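Local structure of nicotinate phosphoribosyltransferase (Porphyromonas gingivalis, 2IM5) at residues S6-D11 / R64-F69; G152-E157 / T309-I314; E174-V179 / T194-L199; E189-T194 / H203-S208. The protein probably catalyses the ATP-dependent formation of nicotinate mononucleotide from nicotinate and 5-phosphoribosyl 1-diphosphate in NAD biosynthesis. One frame throughout, in Å; residues are numbered along the deposited sequence.

In the fold
The four contacts illustrate how chemistry follows place in a fold. Interaction 1 is buried and polar at heart, a serine-carboxylate bond joining the loop before helix 12-24 to helix 64-73. It touches interaction 3, where Asp11 meets Ser195 and Asp9 meets Asn196. Interaction 3 is likewise buried and mixes a carboxylate, an amide and ordered water with a leucine. Interaction 4 shares Thr194 with it and, only partly buried, pairs two strands by backbone bonds while Phe192 and Arg206 meet nearer the surface. Interaction 2, about 29 Å from interaction 1 between centres, is mostly buried too but apolar across its helix pair, and touches interaction 4 through Met155, Arg156 and Ser190.

Interaction 1 of 4, residues S6-D11 / R64-F69; sequences SILDTD and RDEKEF
With OG of Ser6 anti to its backbone N (chi1 170°) and CG of Glu66 anti to its own carbonyl carbon, the two side chains start toward each other between the loop 6-11 and the helix 64-69; beyond CG the glutamate is extended (chi2 -180°), which carries CD out toward the serine. Ser6 OG donates to Glu66 OE2 over a short 2.6 Å, reaching the syn side of that oxygen from somewhat out of the carboxylate plane. The same hydroxyl oxygen accepts from Leu8 N at 2.9 Å, an ST turn set within the type I turn from Ser6 to Asp9. The other carboxylate oxygen is engaged as well: a water donates to Glu66 OE1 at 2.6 Å and accepts from Ile7 N at 3.0 Å, while Thr63 N, just ahead of the helix, binds OE1 directly.

Beside these polar bonds, Leu8 and Glu66 slide past each other in opposite directions. Leu8 CD1 rests 3.6 Å from Glu66 CB, against the aliphatic part of the glutamate, and 4.2 Å from Phe69 CD2 one helical turn on. Phe69 also stacks on His201 of helix 197-203. Since each carboxylate oxygen of the buried Glu66 receives hydrogen bonds, the network would be expected to stabilise its ionised form and to fix the carboxylate's rotation.

Interaction 2 of 4, residues G152-E157 / T309-I314; sequences GELMRE and TPQRAI
Leu154 and Met155 of helix 152-157 meet Pro310, Ala313 and Ile314 of helix 310-314 in an apolar seam, a worked case of helices that run almost parallel. Their axes differ by 11° in direction and stand 10.2 Å apart, a spacing that side chains rather than backbones must fill. Leu154 sits between two partners one turn apart. Its CG lies anti to the backbone N, and this branch point approaches Ile314 CD1 to 3.6 Å, the two side chains crossing at a slant. Both leucine methyls also lie within 4 Å of that isoleucine tip. Toward Pro310 the approach differs: Leu154 crosses the proline ring at about a right angle, with CD2 3.9 Å from Pro310 CB.

Met155 meets the same proline. The bend at chi2 (-65°) places the sulfur SD 3.8 Å from Pro310 CB, again with the side chains nearly perpendicular. Pro310 CB is therefore shared by a leucine methyl and a thioether. Beyond the sulfur, the bend at chi3 (-83°) turns Met155 CE to a looser contact with Ala313 CB at 4.4 Å. The proline opens its helix directly after Thr309, the N-cap, whose OG1 accepts from Arg312 N at 3.0 Å.

Strand 325-330 of the parallel sheet lies next to this seam, Ile330 touching Met155 and Phe328 touching Ala313; Asn333 of helix 332-335 packs on Pro310, and His158, just beyond helix 141-157, on Ile314.

Interaction 3 of 4, residues E174-V179 / T194-L199; sequences EVEDRV and TSNVHL
Glu176 and Leu199 make the closest apolar approach between helix 174-179 and the segment 194-199, Leu199 CD1 lying 3.3 Å from Glu176 CG, which stands anti to its backbone N (chi1 175°). The leucine straddles two acidic residues: its other methyl, CD2, lies 3.8 Å from Asp177 CG. Farther along the extended glutamate, OE1 receives a weak, bent bond from Asn196 ND2 at 3.0 Å, with the carboxylate and amide planes turned 76° apart. Two waters donate to Glu176 OE2, and both also bond to Thr194 OG1, bridging 4.4 Å between Glu176 OE2 and Thr194 OG1, too far for a direct hydrogen bond.

The asparagine is placed by its role as N-cap of helix 197-203: OD1 accepts from Leu199 N at 3.0 Å, the donor lying above the amide carbonyl plane. Two residues earlier, Thr194 OG1 accepts from Asn196 N in an ST turn, so strand 191-194 passes into the helix of a beta-alpha-beta unit through two successive side-chain-to-backbone bonds.

In the next shell, Arg170 forms a salt bridge with Glu176 OE1, and Asp9 accepts from Asn196 ND2. Asp177 is held on both oxygens, by His203 NE2 at OD1 and by a salt bridge from Lys202 at OD2.

Interaction 4 of 4, residues E189-T194 / H203-S208; sequences ESLFGT and HGLRVS
Thr194 and Val207 form a parallel bridge in which Thr194 N donates to Arg206 O at 3.0 Å and Ser208 N to Thr194 O at 2.8 Å.

Phe192 and Arg206 carry the more exposed part of the contact. Arg206 NE lies over one face of the phenyl ring, displaced toward the rim, and is 3.5 Å from Phe192 CE1. The result is an off-centre cation-pi pair, with Arg206 CZ 4.5 Å from the centroid of the Phe192 ring and the guanidinium plane inclined by 50° to the ring. The bend at chi3 (-72°) carries NE over the ring. Ser208 occupies the ring edge instead, its OG 3.6 Å from Phe192 CD2, while that hydroxyl bonds to Ser163. Leu191 and Leu205 cross at about a right angle, their CD2 atoms 3.9 Å apart.

The pairing closes the beta-alpha-beta unit of strand 191-194, helix 197-203 and strand 206-207, the last being an outermost strand of the parallel sheet. The return from the helix goes through Gly204, whose positive phi belongs to a Schellman motif.

A water donates to Phe192 O and accepts from Arg206 N, joining the two strands through these backbone atoms. The carbonyl oxygen of Phe192, 3.0 Å from Arg206 NE, and the face of the phenyl ring may both favour the guanidinium cation, which belongs to an exposed residue and is probably screened by solvent as well.

Interaction 1 of 4, residues S6-D11 / R64-F69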
# COMPACT_ATOMS: atom_id res chain seq x y z
N SER A 6 -15.78 9.75 1.28
CA SER A 6 -16.09 8.53 2.02
C SER A 6 -14.98 8.08 2.95
O SER A 6 -13.79 8.14 2.60
CB SER A 6 -16.40 7.39 1.05
OG SER A 6 -16.48 6.16 1.75
N ILE A 7 -15.35 7.61 4.13
CA ILE A 7 -14.36 7.15 5.07
C ILE A 7 -13.74 5.85 4.55
O ILE A 7 -12.71 5.40 5.04
CB ILE A 7 -14.99 6.96 6.48
CG1 ILE A 7 -13.90 7.10 7.55
CG2 ILE A 7 -15.66 5.60 6.58
CD1 ILE A 7 -14.46 7.36 8.94
N LEU A 8 -14.37 5.25 3.53
CA LEU A 8 -13.86 4.02 2.93
C LEU A 8 -13.00 4.31 1.70
O LEU A 8 -12.47 3.38 1.08
CB LEU A 8 -15.01 3.09 2.52
CG LEU A 8 -15.95 2.54 3.60
CD1 LEU A 8 -16.83 1.47 2.98
CD2 LEU A 8 -15.14 1.97 4.76
N ASP A 9 -12.86 5.58 1.35
CA ASP A 9 -12.04 5.95 0.20
C ASP A 9 -10.58 5.94 0.67
O ASP A 9 -9.98 6.98 0.94
CB ASP A 9 -12.44 7.33 -0.33
CG ASP A 9 -11.74 7.69 -1.64
OD1 ASP A 9 -11.20 6.79 -2.32
OD2 ASP A 9 -11.74 8.89 -2.01
N THR A 10 -10.04 4.73 0.77
CA THR A 10 -8.67 4.51 1.22
C THR A 10 -8.31 3.08 0.83
O THR A 10 -9.14 2.34 0.28
CB THR A 10 -8.58 4.67 2.76
OG1 THR A 10 -7.21 4.54 3.19
CG2 THR A 10 -9.42 3.63 3.46
N ASP A 11 -7.06 2.68 1.09
CA ASP A 11 -6.62 1.34 0.76
C ASP A 11 -6.99 0.31 1.82
O ASP A 11 -7.02 0.61 3.01
CB ASP A 11 -5.11 1.31 0.54
CG ASP A 11 -4.71 1.89 -0.80
OD1 ASP A 11 -5.27 1.45 -1.82
OD2 ASP A 11 -3.85 2.79 -0.82
N ARG A 64 -24.41 3.84 7.11
CA ARG A 64 -25.02 2.57 7.45
C ARG A 64 -24.73 1.52 6.37
O ARG A 64 -24.43 0.37 6.67
CB ARG A 64 -26.53 2.74 7.63
CG ARG A 64 -27.22 1.57 8.32
CD ARG A 64 -26.46 1.13 9.58
NE ARG A 64 -25.93 2.27 10.34
CZ ARG A 64 -25.24 2.17 11.47
NH1 ARG A 64 -24.98 0.98 12.00
NH2 ARG A 64 -24.79 3.27 12.07
N ASP A 65 -24.81 1.92 5.10
CA ASP A 65 -24.54 0.98 4.02
C ASP A 65 -23.08 0.54 4.02
O ASP A 65 -22.78 -0.62 3.74
CB ASP A 65 -24.87 1.59 2.65
CG ASP A 65 -26.36 1.72 2.41
OD1 ASP A 65 -27.13 0.93 3.01
OD2 ASP A 65 -26.76 2.59 1.60
N GLU A 66 -22.18 1.47 4.32
CA GLU A 66 -20.76 1.14 4.35
C GLU A 66 -20.48 0.15 5.47
O GLU A 66 -19.71 -0.78 5.30
CB GLU A 66 -19.91 2.40 4.51
CG GLU A 66 -20.07 3.35 3.34
CD GLU A 66 -19.22 4.61 3.48
OE1 GLU A 66 -19.14 5.15 4.61
OE2 GLU A 66 -18.66 5.05 2.47
N LYS A 67 -21.12 0.35 6.61
CA LYS A 67 -20.94 -0.55 7.74
C LYS A 67 -21.40 -1.96 7.36
O LYS A 67 -20.72 -2.94 7.66
CB LYS A 67 -21.72 -0.06 8.96
CG LYS A 67 -21.49 -0.89 10.21
CD LYS A 67 -22.39 -0.47 11.36
CE LYS A 67 -22.25 -1.45 12.52
NZ LYS A 67 -23.17 -1.16 13.67
N GLU A 68 -22.56 -2.06 6.71
CA GLU A 68 -23.08 -3.36 6.29
C GLU A 68 -22.14 -4.00 5.27
O GLU A 68 -21.97 -5.22 5.26
CB GLU A 68 -24.47 -3.21 5.68
CG GLU A 68 -25.56 -2.92 6.69
CD GLU A 68 -26.89 -2.56 6.04
OE1 GLU A 68 -27.32 -3.28 5.10
OE2 GLU A 68 -27.52 -1.56 6.48
N PHE A 69 -21.55 -3.17 4.41
CA PHE A 69 -20.62 -3.66 3.41
C PHE A 69 -19.39 -4.27 4.11
O PHE A 69 -18.94 -5.36 3.78
CB PHE A 69 -20.16 -2.52 2.50
CG PHE A 69 -19.06 -2.90 1.56
CD1 PHE A 69 -19.31 -3.72 0.46
CD2 PHE A 69 -17.76 -2.45 1.78
CE1 PHE A 69 -18.28 -4.09 -0.41
CE2 PHE A 69 -16.73 -2.81 0.92
CZ PHE A 69 -16.99 -3.64 -0.18
O HOH W 1 -18.19 7.55 5.00

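Interaction 2 of 4, residues G152-E157 / T309-I314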
# COMPACT_ATOMS: atom_id res chain seq x y z
N GLY A 152 -8.12 -3.46 -20.26
CA GLY A 152 -9.00 -4.47 -19.73
C GLY A 152 -9.11 -5.67 -20.65
O GLY A 152 -8.98 -6.82 -20.22
N GLU A 153 -9.35 -5.41 -21.94
CA GLU A 153 -9.49 -6.49 -22.91
C GLU A 153 -8.20 -7.30 -23.01
O GLU A 153 -8.24 -8.53 -23.12
CB GLU A 153 -9.88 -5.92 -24.28
CG GLU A 153 -11.20 -5.14 -24.26
CD GLU A 153 -11.58 -4.52 -25.61
OE1 GLU A 153 -10.73 -3.84 -26.22
OE2 GLU A 153 -12.74 -4.70 -26.05
N LEU A 154 -7.06 -6.62 -22.94
CA LEU A 154 -5.78 -7.30 -23.01
C LEU A 154 -5.58 -8.25 -21.83
O LEU A 154 -5.21 -9.41 -22.02
CB LEU A 154 -4.64 -6.27 -23.02
CG LEU A 154 -3.22 -6.83 -23.15
CD1 LEU A 154 -3.02 -7.42 -24.54
CD2 LEU A 154 -2.21 -5.72 -22.91
N MET A 155 -5.83 -7.76 -20.62
CA MET A 155 -5.68 -8.59 -19.42
C MET A 155 -6.64 -9.79 -19.50
O MET A 155 -6.28 -10.91 -19.13
CB MET A 155 -5.96 -7.78 -18.15
CG MET A 155 -4.99 -6.62 -17.88
SD MET A 155 -3.26 -7.12 -17.55
CE MET A 155 -3.35 -7.49 -15.86
N ARG A 156 -7.86 -9.53 -19.97
CA ARG A 156 -8.87 -10.58 -20.10
C ARG A 156 -8.39 -11.66 -21.06
O ARG A 156 -8.42 -12.85 -20.75
CB ARG A 156 -10.18 -9.98 -20.63
CG ARG A 156 -11.34 -10.96 -20.73
CD ARG A 156 -12.54 -10.29 -21.38
NE ARG A 156 -12.25 -9.94 -22.77
CZ ARG A 156 -12.82 -8.94 -23.44
NH1 ARG A 156 -13.73 -8.16 -22.85
NH2 ARG A 156 -12.48 -8.71 -24.69
N GLU A 157 -7.92 -11.23 -22.23
CA GLU A 157 -7.43 -12.13 -23.26
C GLU A 157 -6.31 -13.02 -22.75
O GLU A 157 -6.31 -14.23 -23.00
CB GLU A 157 -6.94 -11.32 -24.46
CG GLU A 157 -6.35 -12.16 -25.59
CD GLU A 157 -5.56 -11.32 -26.59
OE1 GLU A 157 -6.12 -10.33 -27.12
OE2 GLU A 157 -4.38 -11.65 -26.85
N THR A 309 2.69 -2.41 -15.86
CA THR A 309 1.87 -2.00 -16.99
C THR A 309 1.26 -3.34 -17.42
O THR A 309 1.82 -4.39 -17.12
CB THR A 309 2.70 -1.45 -18.17
OG1 THR A 309 3.51 -2.49 -18.72
CG2 THR A 309 3.58 -0.30 -17.71
N PRO A 310 0.10 -3.31 -18.08
CA PRO A 310 -0.49 -4.58 -18.50
C PRO A 310 0.50 -5.45 -19.28
O PRO A 310 0.60 -6.66 -19.04
CB PRO A 310 -1.68 -4.14 -19.34
CG PRO A 310 -2.12 -2.89 -18.62
CD PRO A 310 -0.80 -2.18 -18.36
N GLN A 311 1.24 -4.83 -20.19
CA GLN A 311 2.20 -5.57 -20.99
C GLN A 311 3.31 -6.19 -20.16
O GLN A 311 3.71 -7.33 -20.40
CB GLN A 311 2.80 -4.66 -22.06
CG GLN A 311 3.73 -5.39 -23.03
CD GLN A 311 3.10 -6.65 -23.62
OE1 GLN A 311 1.98 -6.62 -24.14
NE2 GLN A 311 3.83 -7.76 -23.55
N ARG A 312 3.82 -5.45 -19.18
CA ARG A 312 4.87 -5.98 -18.33
C ARG A 312 4.33 -7.15 -17.50
O ARG A 312 5.06 -8.11 -17.21
CB ARG A 312 5.39 -4.89 -17.39
CG ARG A 312 6.51 -5.36 -16.48
CD ARG A 312 7.82 -5.50 -17.23
NE ARG A 312 8.37 -4.20 -17.60
CZ ARG A 312 9.54 -4.02 -18.21
NH1 ARG A 312 10.31 -5.06 -18.52
NH2 ARG A 312 9.96 -2.79 -18.50
N ALA A 313 3.06 -7.08 -17.13
CA ALA A 313 2.44 -8.15 -16.36
C ALA A 313 2.42 -9.43 -17.19
O ALA A 313 2.70 -10.53 -16.70
CB ALA A 313 1.02 -7.76 -15.95
N ILE A 314 2.10 -9.28 -18.48
CA ILE A 314 2.05 -10.41 -19.39
C ILE A 314 3.43 -11.06 -19.52
O ILE A 314 3.54 -12.28 -19.59
CB ILE A 314 1.53 -9.97 -20.78
CG1 ILE A 314 0.04 -9.60 -20.67
CG2 ILE A 314 1.72 -11.09 -21.81
CD1 ILE A 314 -0.53 -8.95 -21.91

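Interaction 3 of 4, residues E174-V179 / T194-L199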
# COMPACT_ATOMS: atom_id res chain seq x y z
N GLU A 174 -12.53 10.88 -9.39
CA GLU A 174 -13.36 10.73 -10.58
C GLU A 174 -12.69 9.85 -11.62
O GLU A 174 -13.33 8.99 -12.22
CB GLU A 174 -13.66 12.12 -11.16
CG GLU A 174 -14.52 12.11 -12.40
CD GLU A 174 -14.96 13.50 -12.78
OE1 GLU A 174 -14.09 14.40 -12.85
OE2 GLU A 174 -16.17 13.70 -12.99
N VAL A 175 -11.40 10.05 -11.84
CA VAL A 175 -10.68 9.22 -12.80
C VAL A 175 -10.58 7.76 -12.32
O VAL A 175 -10.84 6.84 -13.09
CB VAL A 175 -9.27 9.77 -13.07
CG1 VAL A 175 -8.44 8.75 -13.84
CG2 VAL A 175 -9.36 11.08 -13.86
N GLU A 176 -10.22 7.55 -11.05
CA GLU A 176 -10.12 6.18 -10.54
C GLU A 176 -11.48 5.50 -10.59
O GLU A 176 -11.58 4.32 -10.91
CB GLU A 176 -9.58 6.14 -9.10
CG GLU A 176 -9.60 4.71 -8.51
CD GLU A 176 -9.00 4.57 -7.10
OE1 GLU A 176 -8.97 5.56 -6.32
OE2 GLU A 176 -8.58 3.44 -6.76
N ASP A 177 -12.53 6.26 -10.27
CA ASP A 177 -13.89 5.74 -10.27
C ASP A 177 -14.28 5.24 -11.66
O ASP A 177 -14.74 4.11 -11.81
CB ASP A 177 -14.86 6.83 -9.83
CG ASP A 177 -16.26 6.30 -9.55
OD1 ASP A 177 -16.64 5.26 -10.14
OD2 ASP A 177 -16.99 6.92 -8.76
N ARG A 178 -14.11 6.08 -12.67
CA ARG A 178 -14.47 5.71 -14.04
C ARG A 178 -13.59 4.58 -14.57
O ARG A 178 -14.09 3.68 -15.24
CB ARG A 178 -14.37 6.94 -14.96
CG ARG A 178 -14.76 6.66 -16.41
CD ARG A 178 -16.10 5.93 -16.50
NE ARG A 178 -16.41 5.54 -17.87
CZ ARG A 178 -17.38 4.69 -18.21
NH1 ARG A 178 -18.14 4.14 -17.27
NH2 ARG A 178 -17.59 4.40 -19.49
N VAL A 179 -12.30 4.64 -14.28
CA VAL A 179 -11.37 3.60 -14.74
C VAL A 179 -11.77 2.24 -14.16
O VAL A 179 -11.72 1.23 -14.86
CB VAL A 179 -9.91 3.93 -14.32
CG1 VAL A 179 -9.02 2.69 -14.49
CG2 VAL A 179 -9.37 5.07 -15.18
N THR A 194 -10.15 -4.49 -6.22
CA THR A 194 -9.47 -3.22 -6.03
C THR A 194 -9.08 -3.00 -4.58
O THR A 194 -9.72 -3.52 -3.66
CB THR A 194 -10.34 -2.04 -6.48
OG1 THR A 194 -9.65 -0.81 -6.24
CG2 THR A 194 -11.64 -2.03 -5.69
N SER A 195 -8.03 -2.22 -4.38
CA SER A 195 -7.54 -1.91 -3.06
C SER A 195 -8.41 -0.82 -2.42
O SER A 195 -8.51 -0.74 -1.20
CB SER A 195 -6.09 -1.46 -3.14
OG SER A 195 -5.57 -1.20 -1.86
N ASN A 196 -9.04 -0.00 -3.27
CA ASN A 196 -9.90 1.08 -2.80
C ASN A 196 -11.21 0.49 -2.28
O ASN A 196 -12.07 0.08 -3.07
CB ASN A 196 -10.19 2.05 -3.95
CG ASN A 196 -10.89 3.30 -3.48
OD1 ASN A 196 -11.89 3.24 -2.77
ND2 ASN A 196 -10.36 4.46 -3.88
N VAL A 197 -11.36 0.46 -0.96
CA VAL A 197 -12.55 -0.13 -0.35
C VAL A 197 -13.86 0.55 -0.77
O VAL A 197 -14.86 -0.13 -1.01
CB VAL A 197 -12.44 -0.11 1.19
CG1 VAL A 197 -13.61 -0.87 1.82
CG2 VAL A 197 -11.11 -0.73 1.61
N HIS A 198 -13.83 1.87 -0.88
CA HIS A 198 -15.00 2.64 -1.31
C HIS A 198 -15.47 2.25 -2.72
O HIS A 198 -16.66 2.02 -2.95
CB HIS A 198 -14.69 4.13 -1.28
CG HIS A 198 -15.66 4.96 -2.07
ND1 HIS A 198 -17.01 4.98 -1.81
CD2 HIS A 198 -15.47 5.79 -3.12
CE1 HIS A 198 -17.61 5.79 -2.66
NE2 HIS A 198 -16.70 6.29 -3.47
N LEU A 199 -14.53 2.19 -3.66
CA LEU A 199 -14.89 1.85 -5.02
C LEU A 199 -15.26 0.37 -5.17
O LEU A 199 -15.98 -0.00 -6.10
CB LEU A 199 -13.75 2.23 -5.97
CG LEU A 199 -13.56 3.76 -6.06
CD1 LEU A 199 -12.44 4.09 -7.04
CD2 LEU A 199 -14.87 4.41 -6.51
O HOH W 2 -10.39 1.25 -7.60
O HOH W 3 -7.30 1.37 -6.19

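Interaction 4 of 4, residues E189-T194 / H203-S208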
# COMPACT_ATOMS: atom_id res chain seq x y z
N GLU A 189 -13.12 -11.86 -15.96
CA GLU A 189 -12.66 -12.48 -14.73
C GLU A 189 -11.22 -12.12 -14.37
O GLU A 189 -10.76 -12.41 -13.27
CB GLU A 189 -12.80 -14.01 -14.84
CG GLU A 189 -14.26 -14.48 -14.94
CD GLU A 189 -14.38 -15.98 -15.23
OE1 GLU A 189 -13.94 -16.80 -14.38
OE2 GLU A 189 -14.91 -16.34 -16.30
N SER A 190 -10.49 -11.49 -15.29
CA SER A 190 -9.10 -11.13 -15.00
C SER A 190 -8.99 -10.09 -13.88
O SER A 190 -7.98 -10.03 -13.19
CB SER A 190 -8.40 -10.62 -16.26
OG SER A 190 -8.88 -9.34 -16.64
N LEU A 191 -10.03 -9.28 -13.71
CA LEU A 191 -10.03 -8.28 -12.65
C LEU A 191 -10.37 -8.94 -11.32
O LEU A 191 -11.51 -9.30 -11.06
CB LEU A 191 -11.07 -7.19 -12.95
CG LEU A 191 -11.26 -6.13 -11.86
CD1 LEU A 191 -9.98 -5.33 -11.71
CD2 LEU A 191 -12.44 -5.21 -12.21
N PHE A 192 -9.37 -9.11 -10.46
CA PHE A 192 -9.60 -9.73 -9.17
C PHE A 192 -10.39 -8.80 -8.25
O PHE A 192 -11.38 -9.21 -7.63
CB PHE A 192 -8.28 -10.09 -8.50
CG PHE A 192 -8.44 -10.73 -7.15
CD1 PHE A 192 -8.88 -12.04 -7.04
CD2 PHE A 192 -8.21 -10.00 -5.99
CE1 PHE A 192 -9.09 -12.62 -5.79
CE2 PHE A 192 -8.42 -10.56 -4.73
CZ PHE A 192 -8.86 -11.87 -4.64
N GLY A 193 -9.95 -7.55 -8.16
CA GLY A 193 -10.63 -6.59 -7.31
C GLY A 193 -9.85 -5.30 -7.23
O GLY A 193 -8.99 -5.03 -8.06
N THR A 194 -10.15 -4.49 -6.22
CA THR A 194 -9.47 -3.22 -6.03
C THR A 194 -9.08 -3.00 -4.58
O THR A 194 -9.72 -3.52 -3.66
CB THR A 194 -10.34 -2.04 -6.48
OG1 THR A 194 -9.65 -0.81 -6.24
CG2 THR A 194 -11.64 -2.03 -5.69
N HIS A 203 -18.75 -0.34 -6.85
CA HIS A 203 -18.82 -1.15 -8.07
C HIS A 203 -19.01 -2.65 -7.86
O HIS A 203 -18.92 -3.42 -8.82
CB HIS A 203 -17.58 -0.89 -8.92
CG HIS A 203 -17.46 0.53 -9.39
ND1 HIS A 203 -18.36 1.09 -10.28
CD2 HIS A 203 -16.58 1.50 -9.08
CE1 HIS A 203 -18.03 2.35 -10.49
NE2 HIS A 203 -16.95 2.63 -9.77
N GLY A 204 -19.26 -3.05 -6.62
CA GLY A 204 -19.48 -4.46 -6.33
C GLY A 204 -18.31 -5.36 -6.66
O GLY A 204 -18.49 -6.43 -7.25
N LEU A 205 -17.11 -4.94 -6.29
CA LEU A 205 -15.91 -5.72 -6.55
C LEU A 205 -15.33 -6.21 -5.23
O LEU A 205 -15.68 -5.71 -4.17
CB LEU A 205 -14.87 -4.85 -7.26
CG LEU A 205 -15.24 -4.25 -8.63
CD1 LEU A 205 -14.15 -3.27 -9.05
CD2 LEU A 205 -15.40 -5.37 -9.66
N ARG A 206 -14.44 -7.19 -5.31
CA ARG A 206 -13.77 -7.71 -4.13
C ARG A 206 -12.70 -6.69 -3.74
O ARG A 206 -12.19 -5.96 -4.60
CB ARG A 206 -13.05 -9.03 -4.44
CG ARG A 206 -13.95 -10.24 -4.64
CD ARG A 206 -13.10 -11.50 -4.80
NE ARG A 206 -12.40 -11.54 -6.08
CZ ARG A 206 -12.92 -12.03 -7.20
NH1 ARG A 206 -14.15 -12.53 -7.21
NH2 ARG A 206 -12.23 -12.00 -8.33
N VAL A 207 -12.36 -6.62 -2.45
CA VAL A 207 -11.30 -5.71 -2.03
C VAL A 207 -10.05 -6.55 -2.18
O VAL A 207 -10.10 -7.77 -2.04
CB VAL A 207 -11.45 -5.25 -0.57
CG1 VAL A 207 -12.66 -4.34 -0.44
CG2 VAL A 207 -11.57 -6.45 0.36
N SER A 208 -8.92 -5.92 -2.46
CA SER A 208 -7.68 -6.64 -2.64
C SER A 208 -6.49 -5.89 -2.06
O SER A 208 -6.39 -4.67 -2.20
CB SER A 208 -7.46 -6.88 -4.14
OG SER A 208 -6.19 -7.44 -4.42
O HOH W 4 -13.88 -8.16 -7.95